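Local coordinates for glycosyl hydrolase, BNR repeat (Ralstonia eutropha, PDB 3B7F), which probably hydrolyses glycosidic bonds, although its substrate is not established, and folds as a seven-bladed beta-propeller, at residues P18-V23 and D349-P353; G217-F222 and N251-Y256; P137-F141 and P152-N157; K31-F35 and L47-L53. One frame throughout, in Å; residues are numbered along the deposited sequence.

How the contacts relate
All four contacts belong to one seven-bladed beta-propeller of four-stranded antiparallel blades. Along the chain contact 4 comes first, then 3, then 2, and contact 1 spans them all. Contact 4 pairs the outer strands, 32-38 and 45-51, of the blade that strand 385-391 completes from the C-terminus, the "Velcro" closure that shuts the propeller ring; contact 1 lies beside this seam, against a loop of the preceding blade. Contact 3 lies at the outer edge of blade 116-152 and the helix after it; contact 2 joins the loop after strand 212-213 to blade 234-266. Contacts 1 and 3, centres about 35 Å apart, lie on opposite sides of the chain's centre, as do 2 and 4. None touch.

Contact 1: P18-V23 and D349-P353; sequences PESGPV and DAHAP
Neither P18-V23 nor D349-P353 forms a helix or strand. P18 to S20 run extended, G21 turns the chain with a positive phi (86/-162), and P22 and V23 are extended again, so P18-V23 arches around H351. CA atoms come closest at E19-H351 (4.7 Å). One backbone hydrogen bond joins the two, E19 N to A350 O at 2.8 Å. The other direct bond comes from the H351 side chain (chi1 m), whose NE2 donates to G21 O at 2.6 Å. V23 CG2 covers one face of that imidazole, 3.8 Å from its centroid in a CH-pi contact, while E19 O and S20 CA lie over the opposite face. A water bridges E19 OE1 (2.6 Å), A350 N (2.9 Å) and H351 ND1 (2.9 Å). D349 (chi1 p) makes an Asx turn, its OD1 accepting from H351 N at 2.9 Å, and P18 CB meets A352 CB at 3.5 Å. D349 OD2 goes on to Y357 and to a salt bridge with R42. The contact links consecutive propeller blades beside the seam where the chain ends meet, tying the lead-in to strand 24-29 to the loop between strands 346-348 and 356-359.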
# COMPACT_ATOMS: atom_id res chain seq x y z
N PRO A 18 -16.15 16.63 -0.14
CA PRO A 18 -15.26 16.15 0.92
C PRO A 18 -16.01 15.42 2.04
O PRO A 18 -17.16 15.77 2.35
CB PRO A 18 -14.60 17.43 1.46
CG PRO A 18 -14.91 18.50 0.45
CD PRO A 18 -16.19 18.11 -0.18
N GLU A 19 -15.37 14.38 2.59
CA GLU A 19 -15.95 13.63 3.70
C GLU A 19 -15.84 14.48 4.93
O GLU A 19 -15.12 15.46 4.96
CB GLU A 19 -15.28 12.28 3.91
CG GLU A 19 -15.56 11.30 2.78
CD GLU A 19 -14.91 9.94 2.99
OE1 GLU A 19 -14.16 9.77 3.97
OE2 GLU A 19 -15.16 9.03 2.18
N SER A 20 -16.57 14.08 5.95
CA SER A 20 -16.69 14.86 7.16
C SER A 20 -16.83 13.96 8.38
O SER A 20 -17.14 12.76 8.27
CB SER A 20 -17.91 15.75 7.00
OG SER A 20 -18.03 16.63 8.07
N GLY A 21 -16.58 14.54 9.55
CA GLY A 21 -16.71 13.81 10.79
C GLY A 21 -15.47 13.01 11.23
O GLY A 21 -14.35 13.27 10.76
N PRO A 22 -15.66 12.05 12.15
CA PRO A 22 -14.56 11.28 12.69
C PRO A 22 -13.82 10.46 11.66
O PRO A 22 -14.43 9.95 10.73
CB PRO A 22 -15.25 10.31 13.66
CG PRO A 22 -16.45 11.01 14.09
CD PRO A 22 -16.93 11.62 12.78
N VAL A 23 -12.51 10.37 11.83
CA VAL A 23 -11.63 9.53 11.03
C VAL A 23 -11.18 8.35 11.90
O VAL A 23 -11.02 8.47 13.13
CB VAL A 23 -10.43 10.33 10.48
CG1 VAL A 23 -9.39 9.44 9.82
CG2 VAL A 23 -10.89 11.38 9.50
N ASP A 349 -6.85 10.74 4.48
CA ASP A 349 -8.32 10.76 4.57
C ASP A 349 -8.89 11.56 3.36
O ASP A 349 -8.12 12.00 2.50
CB ASP A 349 -8.79 11.26 5.94
CG ASP A 349 -8.48 12.73 6.20
OD1 ASP A 349 -8.62 13.57 5.29
OD2 ASP A 349 -8.11 13.04 7.36
N ALA A 350 -10.22 11.72 3.30
CA ALA A 350 -10.90 12.45 2.23
C ALA A 350 -11.60 13.69 2.78
O ALA A 350 -12.56 14.18 2.18
CB ALA A 350 -11.91 11.52 1.50
N HIS A 351 -11.14 14.22 3.92
CA HIS A 351 -11.69 15.45 4.48
C HIS A 351 -11.15 16.64 3.72
O HIS A 351 -10.31 16.48 2.84
CB HIS A 351 -11.35 15.56 5.98
CG HIS A 351 -12.20 14.70 6.85
ND1 HIS A 351 -12.54 13.41 6.52
CD2 HIS A 351 -12.73 14.93 8.08
CE1 HIS A 351 -13.28 12.89 7.49
NE2 HIS A 351 -13.39 13.79 8.45
N ALA A 352 -11.67 17.81 4.05
CA ALA A 352 -11.23 19.08 3.49
C ALA A 352 -10.77 19.96 4.65
O ALA A 352 -11.59 20.33 5.48
CB ALA A 352 -12.35 19.75 2.72
N PRO A 353 -9.44 20.22 4.78
CA PRO A 353 -8.32 19.75 4.00
C PRO A 353 -8.01 18.29 4.26
O PRO A 353 -8.38 17.76 5.29
CB PRO A 353 -7.15 20.61 4.47
CG PRO A 353 -7.56 21.26 5.63
CD PRO A 353 -9.01 21.09 5.87
O HOH W 1 -12.19 10.88 5.22

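Contact 2: G217-F222 and N251-Y256; sequences GCAANF and NHCGIY. With EDO (1,2-ethanediol), chain R.
In this beta-propeller, the turn between strands 246-251 and 254-259 is covered by the loop that arrives from the preceding blade. N251 to G254 form a type I beta turn, with N251 N to G254 O at 2.7 Å and G254 N to N251 O at 3.2 Å. N251 (chi1 t) adds an Asx turn, its OD1 accepting from C253 N at 2.9 Å. Segment G217-F222 has no regular structure; its CA atoms come nearest at A219-C253 (5.7 Å) and C218-Y256 (7.4 Å). Y256 (chi1 m) takes the one strong direct hydrogen bond: A219 N donates to Y256 OH at 3.0 Å. C218 SG (chi1 t) sits over the Y256 ring face, 4.1 Å from the centroid. C253 (chi1 m) packs its CB on A219 CB at 3.8 Å. Its SG takes a weak hydrogen bond from N221 N at 3.6 Å and lies at the edge of the F222 ring, 5.1 Å from the centroid; F222 (chi1 p) also stacks on W304. An ethanediol, probably from the crystallisation liquor, accepts from G217 N through its O2 at 3.1 Å. Finally, a water links the segments by donating to A219 O (2.8 Å) and N251 OD1 (2.7 Å).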
# COMPACT_ATOMS: atom_id res chain seq x y z
N GLY A 217 10.07 3.00 -18.87
CA GLY A 217 10.54 4.28 -18.33
C GLY A 217 11.06 4.20 -16.90
O GLY A 217 11.68 5.14 -16.41
N CYS A 218 10.85 3.06 -16.25
CA CYS A 218 11.25 2.84 -14.86
C CYS A 218 12.63 2.21 -14.77
O CYS A 218 12.89 1.23 -15.43
CB CYS A 218 10.18 1.93 -14.24
SG CYS A 218 10.28 1.69 -12.51
N ALA A 219 13.54 2.76 -13.97
CA ALA A 219 14.87 2.14 -13.79
C ALA A 219 14.78 0.87 -12.93
O ALA A 219 13.83 0.67 -12.18
CB ALA A 219 15.81 3.10 -13.15
N ALA A 220 15.79 0.01 -13.09
CA ALA A 220 15.99 -1.23 -12.34
C ALA A 220 17.50 -1.38 -12.25
O ALA A 220 18.13 -2.33 -12.76
CB ALA A 220 15.35 -2.42 -13.03
N ASN A 221 18.08 -0.41 -11.57
CA ASN A 221 19.54 -0.27 -11.43
C ASN A 221 20.28 -1.38 -10.60
O ASN A 221 21.51 -1.47 -10.61
CB ASN A 221 19.83 1.18 -10.98
CG ASN A 221 19.39 2.23 -12.09
OD1 ASN A 221 19.41 1.92 -13.31
ND2 ASN A 221 18.98 3.43 -11.65
N PHE A 222 19.50 -2.22 -9.94
CA PHE A 222 19.99 -3.42 -9.24
C PHE A 222 20.11 -4.64 -10.18
O PHE A 222 20.60 -5.69 -9.75
CB PHE A 222 19.06 -3.76 -8.06
CG PHE A 222 17.59 -3.92 -8.43
CD1 PHE A 222 16.73 -2.81 -8.43
CD2 PHE A 222 17.08 -5.15 -8.78
CE1 PHE A 222 15.43 -2.94 -8.80
CE2 PHE A 222 15.76 -5.28 -9.14
CZ PHE A 222 14.94 -4.16 -9.15
N ASN A 251 9.20 3.54 -6.19
CA ASN A 251 9.96 2.38 -6.62
C ASN A 251 11.28 2.39 -5.85
O ASN A 251 11.70 3.43 -5.30
CB ASN A 251 10.18 2.51 -8.15
CG ASN A 251 10.70 1.24 -8.83
OD1 ASN A 251 11.90 0.98 -8.84
ND2 ASN A 251 9.81 0.51 -9.53
N HIS A 252 11.93 1.24 -5.83
CA HIS A 252 13.30 1.15 -5.29
C HIS A 252 14.26 2.10 -6.05
O HIS A 252 15.28 2.52 -5.51
CB HIS A 252 13.82 -0.29 -5.39
CG HIS A 252 14.90 -0.61 -4.43
ND1 HIS A 252 14.66 -1.28 -3.25
CD2 HIS A 252 16.23 -0.31 -4.43
CE1 HIS A 252 15.79 -1.41 -2.59
NE2 HIS A 252 16.75 -0.82 -3.27
N CYS A 253 13.91 2.41 -7.31
CA CYS A 253 14.66 3.29 -8.21
C CYS A 253 13.90 4.55 -8.60
O CYS A 253 13.97 4.99 -9.73
CB CYS A 253 15.11 2.50 -9.45
SG CYS A 253 16.05 1.02 -8.99
N GLY A 254 13.16 5.12 -7.65
CA GLY A 254 12.58 6.42 -7.82
C GLY A 254 11.09 6.58 -7.70
O GLY A 254 10.37 5.59 -7.51
N ILE A 255 10.67 7.84 -7.75
CA ILE A 255 9.27 8.23 -7.74
C ILE A 255 8.92 8.45 -9.20
O ILE A 255 9.65 9.17 -9.89
CB ILE A 255 8.96 9.51 -6.94
CG1 ILE A 255 9.51 9.41 -5.50
CG2 ILE A 255 7.44 9.78 -6.97
CD1 ILE A 255 9.62 10.80 -4.79
N TYR A 256 7.85 7.82 -9.66
CA TYR A 256 7.41 7.93 -11.03
C TYR A 256 5.94 8.26 -11.15
O TYR A 256 5.14 7.92 -10.30
CB TYR A 256 7.63 6.60 -11.78
CG TYR A 256 9.07 6.17 -11.90
CD1 TYR A 256 9.69 5.47 -10.86
CD2 TYR A 256 9.81 6.48 -13.02
CE1 TYR A 256 11.03 5.09 -10.95
CE2 TYR A 256 11.15 6.11 -13.12
CZ TYR A 256 11.75 5.41 -12.07
OH TYR A 256 13.07 5.03 -12.14
C1 EDO R . 12.68 0.41 -18.19
O1 EDO R . 13.36 -0.69 -17.54
C2 EDO R . 12.35 0.13 -19.65
O2 EDO R . 12.21 1.38 -20.34
O HOH W 2 12.76 -1.08 -10.28

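Contact 3: P137-F141 and P152-N157; sequences PQGLF and PVAGFN
Two hydrogen bonds fix the backbone of L140 on 152-157: V153 N donates to L140 O at 2.9 Å, nearly straight at 175°, and L140 N donates to N157 OD1 at 3.0 Å. In the second, the N157 side chain (chi1 m) accepts much as a strand carbonyl would. After P152 the chain turns into the short helix 154-157, with V153 at its N-cap; V153 O receives F156 N (3.0 Å) and N157 N (3.1 Å). Before the helix, P152 pairs with F141 in an antiparallel non-hydrogen-bonded bridge, CA-CA 4.3 Å, with diverging side chains. L140 (chi1 t, chi2 p) points at the helix; its CD2 meets V153 CB at 3.8 Å and its CB reaches F156 CB at 4.3 Å. F141 (chi1 m) brings CE2 to 4.0 Å from P152 CB, and N157 ND2 lies over its ring face, 3.7 Å from F141 CZ. L140 and F156 (chi1 t) carry the packing on to I194 and M179 of the next blade. The two segments flank a hairpin loop with the S-x-D-x-G-x-x-W sequence of the Asp box, the BNR repeat of sialidase-like propellers, which links the third and fourth strands of a blade.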
# COMPACT_ATOMS: atom_id res chain seq x y z
N PRO A 137 5.03 -15.88 -1.07
CA PRO A 137 5.61 -15.37 -2.32
C PRO A 137 4.51 -14.87 -3.27
O PRO A 137 3.33 -15.05 -2.98
CB PRO A 137 6.39 -16.56 -2.86
CG PRO A 137 5.68 -17.75 -2.34
CD PRO A 137 5.19 -17.34 -0.97
N GLN A 138 4.90 -14.27 -4.40
CA GLN A 138 3.94 -13.58 -5.27
C GLN A 138 2.80 -14.49 -5.71
O GLN A 138 3.02 -15.56 -6.23
CB GLN A 138 4.61 -12.93 -6.51
CG GLN A 138 5.75 -11.86 -6.28
CD GLN A 138 7.14 -12.46 -6.18
OE1 GLN A 138 7.32 -13.51 -5.55
NE2 GLN A 138 8.14 -11.78 -6.77
N GLY A 139 1.57 -14.06 -5.45
CA GLY A 139 0.38 -14.81 -5.82
C GLY A 139 -0.79 -13.88 -5.68
O GLY A 139 -0.75 -13.00 -4.81
N LEU A 140 -1.76 -14.02 -6.59
CA LEU A 140 -2.98 -13.22 -6.64
C LEU A 140 -4.16 -14.16 -6.40
O LEU A 140 -4.27 -15.20 -7.06
CB LEU A 140 -3.13 -12.52 -8.00
CG LEU A 140 -4.28 -11.53 -8.18
CD1 LEU A 140 -4.08 -10.27 -7.32
CD2 LEU A 140 -4.44 -11.17 -9.65
N PHE A 141 -5.03 -13.77 -5.48
CA PHE A 141 -6.21 -14.53 -5.08
C PHE A 141 -7.44 -13.62 -5.09
O PHE A 141 -7.33 -12.38 -5.04
CB PHE A 141 -6.02 -15.15 -3.69
CG PHE A 141 -4.87 -16.12 -3.62
CD1 PHE A 141 -3.56 -15.68 -3.41
CD2 PHE A 141 -5.09 -17.47 -3.80
CE1 PHE A 141 -2.49 -16.59 -3.37
CE2 PHE A 141 -4.04 -18.37 -3.78
CZ PHE A 141 -2.73 -17.94 -3.56
N PRO A 152 -7.31 -19.00 -6.12
CA PRO A 152 -6.29 -18.35 -6.95
C PRO A 152 -6.85 -17.66 -8.20
O PRO A 152 -7.84 -18.12 -8.75
CB PRO A 152 -5.40 -19.51 -7.40
CG PRO A 152 -5.84 -20.71 -6.71
CD PRO A 152 -7.10 -20.45 -6.00
N VAL A 153 -6.26 -16.53 -8.61
CA VAL A 153 -6.60 -15.94 -9.91
C VAL A 153 -5.61 -16.68 -10.81
O VAL A 153 -4.46 -16.27 -10.94
CB VAL A 153 -6.44 -14.41 -9.98
CG1 VAL A 153 -6.65 -13.90 -11.43
CG2 VAL A 153 -7.42 -13.74 -9.02
N ALA A 154 -6.09 -17.80 -11.36
CA ALA A 154 -5.33 -18.72 -12.22
C ALA A 154 -4.60 -18.04 -13.39
O ALA A 154 -3.49 -18.43 -13.73
CB ALA A 154 -6.26 -19.81 -12.74
N GLY A 155 -5.21 -17.02 -13.97
CA GLY A 155 -4.57 -16.28 -15.06
C GLY A 155 -3.25 -15.60 -14.71
O GLY A 155 -2.46 -15.31 -15.60
N PHE A 156 -3.01 -15.34 -13.41
CA PHE A 156 -1.71 -14.87 -12.96
C PHE A 156 -0.89 -16.05 -12.42
O PHE A 156 0.23 -16.27 -12.87
CB PHE A 156 -1.73 -13.77 -11.88
CG PHE A 156 -0.34 -13.46 -11.39
CD1 PHE A 156 0.50 -12.63 -12.13
CD2 PHE A 156 0.19 -14.14 -10.29
CE1 PHE A 156 1.81 -12.43 -11.75
CE2 PHE A 156 1.49 -13.97 -9.91
CZ PHE A 156 2.31 -13.11 -10.64
N ASN A 157 -1.43 -16.75 -11.42
CA ASN A 157 -0.70 -17.83 -10.71
C ASN A 157 -0.15 -18.96 -11.57
O ASN A 157 0.87 -19.56 -11.20
CB ASN A 157 -1.56 -18.45 -9.59
CG ASN A 157 -1.69 -17.54 -8.36
OD1 ASN A 157 -1.40 -16.35 -8.41
ND2 ASN A 157 -2.16 -18.11 -7.24

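Contact 4: K31-F35 and L47-L53; sequences KGAWF and LRGPVFL
W34 lies flat along the outermost strand: P50 CB sits over its six-membered ring, 3.8 Å from the centroid, and G49 CA lies off-centre from its five-membered ring at 4.3 Å. L47 CD1, 3.9 Å from W34 CD1, and L53 CD1, 4.2 Å from W34 CH2, extend this apolar surface. A33, F35, R48 and V51 share the other face of the sheet, where F35 CE2 meets V51 CG2 at 3.7 Å. The strands run antiparallel, axes 4.6 Å apart at 167°. Two hydrogen-bonded pairs set the register: A33 N to V51 O and V51 N to A33 O, both 2.9 Å; F35 N to R48 O at 2.9 Å and R48 N to F35 O at 2.8 Å. Between them W34 alone faces both G49 and P50, a beta bulge. A cis peptide precedes P50, and a CB on G49 would strike A33 O and W34 CD1. At the polar edge the R48 guanidinium (chi1 t) stacks on F35 (chi1 m), planes at 7° and CZ 4.3 Å from the F35 centroid, a cation-pi contact. In this outer hairpin strand 32-38 pairs on its inner side with strand 24-29 (W34 with V27), and A33 and F35 pack on M72 of strand 70-75 in the next blade.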
# COMPACT_ATOMS: atom_id res chain seq x y z
N LYS A 31 2.73 -7.36 16.24
CA LYS A 31 2.12 -8.04 17.40
C LYS A 31 0.67 -7.69 17.67
O LYS A 31 0.21 -7.87 18.81
CB LYS A 31 2.98 -7.82 18.68
CG LYS A 31 4.36 -8.46 18.64
CD LYS A 31 4.33 -9.98 18.72
CE LYS A 31 5.73 -10.53 18.59
NZ LYS A 31 5.70 -11.98 18.56
N GLY A 32 -0.07 -7.25 16.65
CA GLY A 32 -1.50 -6.98 16.79
C GLY A 32 -2.01 -5.82 15.97
O GLY A 32 -1.23 -5.12 15.30
N ALA A 33 -3.33 -5.64 16.04
CA ALA A 33 -4.06 -4.57 15.40
C ALA A 33 -4.46 -3.54 16.46
O ALA A 33 -4.90 -3.88 17.57
CB ALA A 33 -5.31 -5.09 14.69
N TRP A 34 -4.28 -2.27 16.13
CA TRP A 34 -4.73 -1.17 16.96
C TRP A 34 -5.56 -0.29 16.03
O TRP A 34 -5.44 -0.38 14.81
CB TRP A 34 -3.57 -0.41 17.59
CG TRP A 34 -3.05 -0.93 18.88
CD1 TRP A 34 -3.35 -0.46 20.12
CD2 TRP A 34 -2.08 -1.97 19.06
NE1 TRP A 34 -2.63 -1.14 21.06
CE2 TRP A 34 -1.85 -2.07 20.44
CE3 TRP A 34 -1.42 -2.86 18.20
CZ2 TRP A 34 -0.98 -3.02 20.99
CZ3 TRP A 34 -0.54 -3.78 18.75
CH2 TRP A 34 -0.32 -3.85 20.13
N PHE A 35 -6.42 0.52 16.64
CA PHE A 35 -7.38 1.35 15.95
C PHE A 35 -7.39 2.70 16.58
O PHE A 35 -7.43 2.79 17.82
CB PHE A 35 -8.75 0.73 16.03
CG PHE A 35 -8.83 -0.60 15.39
CD1 PHE A 35 -9.10 -0.71 14.04
CD2 PHE A 35 -8.57 -1.76 16.11
CE1 PHE A 35 -9.14 -1.96 13.42
CE2 PHE A 35 -8.61 -3.00 15.50
CZ PHE A 35 -8.90 -3.10 14.15
N LEU A 47 -7.25 5.67 21.26
CA LEU A 47 -6.63 4.42 20.88
C LEU A 47 -7.40 3.21 21.44
O LEU A 47 -7.63 3.14 22.64
CB LEU A 47 -5.19 4.38 21.42
CG LEU A 47 -4.27 3.24 20.97
CD1 LEU A 47 -4.04 3.32 19.43
CD2 LEU A 47 -2.98 3.31 21.72
N ARG A 48 -7.79 2.28 20.56
CA ARG A 48 -8.38 1.01 20.95
C ARG A 48 -7.45 -0.11 20.48
O ARG A 48 -6.84 -0.03 19.41
CB ARG A 48 -9.79 0.83 20.35
CG ARG A 48 -10.27 -0.67 20.16
CD ARG A 48 -11.77 -0.83 19.80
NE ARG A 48 -11.98 -1.88 18.78
CZ ARG A 48 -12.19 -1.70 17.45
NH1 ARG A 48 -12.24 -0.48 16.86
NH2 ARG A 48 -12.38 -2.78 16.67
N GLY A 49 -7.37 -1.17 21.28
CA GLY A 49 -6.58 -2.35 21.00
C GLY A 49 -5.69 -2.66 22.19
O GLY A 49 -5.71 -1.92 23.16
N PRO A 50 -4.85 -3.70 22.09
CA PRO A 50 -4.70 -4.58 20.92
C PRO A 50 -5.87 -5.52 20.63
O PRO A 50 -6.63 -5.89 21.54
CB PRO A 50 -3.46 -5.44 21.26
CG PRO A 50 -3.34 -5.39 22.71
CD PRO A 50 -3.91 -4.05 23.16
N VAL A 51 -6.02 -5.83 19.35
CA VAL A 51 -6.93 -6.83 18.87
C VAL A 51 -5.96 -7.85 18.25
O VAL A 51 -5.07 -7.48 17.48
CB VAL A 51 -7.99 -6.29 17.88
CG1 VAL A 51 -8.88 -7.43 17.40
CG2 VAL A 51 -8.83 -5.16 18.53
N PHE A 52 -6.12 -9.12 18.61
CA PHE A 52 -5.27 -10.20 18.14
C PHE A 52 -3.83 -10.00 18.61
O PHE A 52 -2.90 -10.18 17.83
CB PHE A 52 -5.33 -10.42 16.60
CG PHE A 52 -6.64 -10.95 16.11
CD1 PHE A 52 -7.01 -12.27 16.39
CD2 PHE A 52 -7.49 -10.18 15.35
CE1 PHE A 52 -8.21 -12.77 15.93
CE2 PHE A 52 -8.70 -10.68 14.89
CZ PHE A 52 -9.05 -11.97 15.19
N LEU A 53 -3.65 -9.60 19.88
CA LEU A 53 -2.30 -9.40 20.45
C LEU A 53 -1.52 -10.68 20.26
O LEU A 53 -2.04 -11.76 20.48
CB LEU A 53 -2.33 -9.03 21.93
CG LEU A 53 -1.02 -8.76 22.70
CD1 LEU A 53 -0.29 -7.47 22.29
CD2 LEU A 53 -1.34 -8.69 24.18